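Beta-L-arabinobiosidase (Bacteroides thetaiotaomicron, PDB 5MQR) probably hydrolyses glycosidic bonds of plant pectin as a multidomain gut-bacterial glycosidase, with likely sialidase-type and beta-L-arabinobiosidase activities. Local coordinates at residues 451-456 with 597-602. Residues are numbered along the deposited sequence; the frame is centred on the assembly and turned at random.
Sequences QDKDPF and EPLAEY. With CA (calcium ion), chain J.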
loop_
_atom_site.group_PDB
_atom_site.type_symbol
_atom_site.label_atom_id
_atom_site.label_comp_id
_atom_site.label_asym_id
_atom_site.label_seq_id
_atom_site.Cartn_x
_atom_site.Cartn_y
_atom_site.Cartn_z
ATOM N N GLN A 451 9.490 26.472 -14.666
ATOM C CA GLN A 451 10.063 27.790 -14.937
ATOM C C GLN A 451 11.092 28.124 -13.859
ATOM O O GLN A 451 11.002 27.614 -12.756
ATOM C CB GLN A 451 8.978 28.848 -14.983
ATOM C CG GLN A 451 8.023 28.706 -16.157
ATOM C CD GLN A 451 6.850 29.678 -16.092
ATOM O OE1 GLN A 451 6.116 29.724 -15.100
ATOM N NE2 GLN A 451 6.663 30.453 -17.151
ATOM N N ASP A 452 12.092 28.940 -14.215
ATOM C CA ASP A 452 13.194 29.296 -13.332
ATOM C C ASP A 452 13.795 30.684 -13.694
ATOM O O ASP A 452 14.491 30.834 -14.720
ATOM C CB ASP A 452 14.275 28.216 -13.411
ATOM C CG ASP A 452 15.354 28.344 -12.325
ATOM O OD1 ASP A 452 15.515 29.399 -11.688
ATOM O OD2 ASP A 452 16.106 27.376 -12.124
ATOM N N LYS A 453 13.525 31.672 -12.841
ATOM C CA LYS A 453 14.203 32.961 -12.914
ATOM C C LYS A 453 14.900 33.275 -11.605
ATOM O O LYS A 453 15.230 34.425 -11.353
ATOM C CB LYS A 453 13.231 34.087 -13.287
ATOM C CG LYS A 453 12.145 34.311 -12.254
ATOM C CD LYS A 453 11.288 35.518 -12.580
ATOM C CE LYS A 453 10.404 35.311 -13.784
ATOM N NZ LYS A 453 9.226 36.223 -13.675
ATOM N N ASP A 454 15.163 32.249 -10.805
ATOM C CA ASP A 454 15.686 32.431 -9.471
ATOM C C ASP A 454 17.152 32.074 -9.495
ATOM O O ASP A 454 17.478 30.922 -9.720
ATOM C CB ASP A 454 14.946 31.521 -8.474
ATOM C CG ASP A 454 15.226 31.897 -7.006
ATOM O OD1 ASP A 454 16.328 32.438 -6.718
ATOM O OD2 ASP A 454 14.315 31.687 -6.150
ATOM N N PRO A 455 18.047 33.037 -9.199
ATOM C CA PRO A 455 19.478 32.711 -9.140
ATOM C C PRO A 455 19.886 31.804 -8.012
ATOM O O PRO A 455 21.016 31.313 -8.020
ATOM C CB PRO A 455 20.150 34.075 -8.905
ATOM C CG PRO A 455 19.116 35.085 -9.269
ATOM C CD PRO A 455 17.813 34.459 -8.901
ATOM N N PHE A 456 19.002 31.638 -7.031
ATOM C CA PHE A 456 19.311 30.908 -5.824
ATOM C C PHE A 456 18.471 29.643 -5.614
ATOM O O PHE A 456 18.577 29.009 -4.587
ATOM C CB PHE A 456 19.192 31.868 -4.633
ATOM C CG PHE A 456 20.113 33.044 -4.739
ATOM C CD1 PHE A 456 21.476 32.902 -4.449
ATOM C CD2 PHE A 456 19.647 34.260 -5.190
ATOM C CE1 PHE A 456 22.350 33.962 -4.585
ATOM C CE2 PHE A 456 20.518 35.333 -5.318
ATOM C CZ PHE A 456 21.867 35.183 -5.014
ATOM N N GLU A 597 17.566 35.808 -12.504
ATOM C CA GLU A 597 18.269 35.131 -13.604
ATOM C C GLU A 597 17.343 35.333 -14.775
ATOM O O GLU A 597 16.130 35.379 -14.580
ATOM C CB GLU A 597 18.359 33.583 -13.387
ATOM C CG GLU A 597 19.664 33.035 -12.839
ATOM C CD GLU A 597 19.690 31.482 -12.676
ATOM O OE1 GLU A 597 18.638 30.714 -12.667
ATOM O OE2 GLU A 597 20.861 31.022 -12.555
ATOM N N PRO A 598 17.869 35.341 -16.001
ATOM C CA PRO A 598 16.929 35.333 -17.141
ATOM C C PRO A 598 16.114 34.037 -17.173
ATOM O O PRO A 598 16.639 32.967 -16.873
ATOM C CB PRO A 598 17.846 35.432 -18.380
ATOM C CG PRO A 598 19.183 35.888 -17.852
ATOM C CD PRO A 598 19.275 35.341 -16.443
ATOM N N LEU A 599 14.849 34.145 -17.552
ATOM C CA LEU A 599 13.909 33.028 -17.465
ATOM C C LEU A 599 14.332 31.833 -18.303
ATOM O O LEU A 599 14.646 31.993 -19.477
ATOM C CB LEU A 599 12.533 33.487 -17.936
ATOM C CG LEU A 599 11.384 32.476 -17.849
ATOM C CD1 LEU A 599 11.108 32.091 -16.390
ATOM C CD2 LEU A 599 10.161 33.094 -18.536
ATOM N N ALA A 600 14.334 30.648 -17.688
ATOM C CA ALA A 600 14.478 29.380 -18.397
ATOM C C ALA A 600 13.220 28.579 -18.158
ATOM O O ALA A 600 12.731 28.518 -17.015
ATOM C CB ALA A 600 15.689 28.606 -17.897
ATOM N N GLU A 601 12.699 27.975 -19.233
ATOM C CA GLU A 601 11.519 27.124 -19.185
ATOM C C GLU A 601 11.841 25.744 -19.751
ATOM O O GLU A 601 12.567 25.625 -20.733
ATOM C CB GLU A 601 10.369 27.701 -20.033
ATOM C CG GLU A 601 10.045 29.168 -19.805
ATOM C CD GLU A 601 8.681 29.546 -20.364
ATOM O OE1 GLU A 601 8.425 29.321 -21.573
ATOM O OE2 GLU A 601 7.858 30.056 -19.591
ATOM N N TYR A 602 11.235 24.718 -19.158
ATOM C CA TYR A 602 11.230 23.352 -19.708
ATOM C C TYR A 602 9.846 22.760 -19.568
ATOM O O TYR A 602 9.124 23.057 -18.619
ATOM C CB TYR A 602 12.249 22.471 -18.987
ATOM C CG TYR A 602 13.626 23.074 -19.009
ATOM C CD1 TYR A 602 14.467 22.897 -20.104
ATOM C CD2 TYR A 602 14.067 23.894 -17.962
ATOM C CE1 TYR A 602 15.730 23.484 -20.144
ATOM C CE2 TYR A 602 15.320 24.495 -18.008
ATOM C CZ TYR A 602 16.149 24.274 -19.088
ATOM O OH TYR A 602 17.387 24.853 -19.113
HETATM CA CA CA J . 17.760 28.883 -10.868
HETATM O O HOH W 1 17.068 29.646 -14.787
HETATM O O HOH W 2 19.833 28.953 -9.541
HETATM O O HOH W 3 18.986 26.857 -11.403
#
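D452 at the end of strand 447-452 and E597 in the loop leading into strand 600-610 bind the same calcium ion, their carboxylate planes turned 46° apart. D452 chelates it with both oxygens, OD1 at 2.4 Å and OD2 at 2.6 Å from the calcium, whereas E597 binds through one oxygen, OE1 lying 2.7 Å from the metal. D452 shares a sheet face with A600, and its chi1 of -169° swings CG away from the backbone N, beside the carbonyl carbon, where the carboxylate meets the ion. The backbone O atoms of D454 and D457 and two waters complete the sphere. OD1 of D452 also accepts the backbone N of D454, closing an Asx turn that bends the chain back to the ion, while OD2 is held by T571. D454 turns its own carboxylate elsewhere: OD1 takes the N of F456 in a second Asx turn and pairs with R58. The extended E597 side chain runs antiparallel to the P455 ring, its CG 3.7 Å from P455 CA, and a water lies 2.8 Å from both E597 OE1 and D452 O.

Behind the ion D452 and A600 form an antiparallel hydrogen-bonded pair through both N-H groups, and E597 N continues the link to K453 O at 2.9 Å, approaching from above the carbonyl plane. On the other face Q451 and E601 run alongside each other; NE2 of Q451 donates to OE2 of E601 at 2.7 Å, and this oxygen lies close to the amide plane of Q451 and is met nearly along its own C-O axis. An alanine in place of Q451 would probably leave that carboxylate oxygen without its amide donor and E601 freer to turn. The calcium thus ties 451-456, in the sialidase-like CBM family region, to the loop before strand 600-610 of the same antiparallel sheet, its charge probably offsetting repulsion between the D452 and E597 carboxylates.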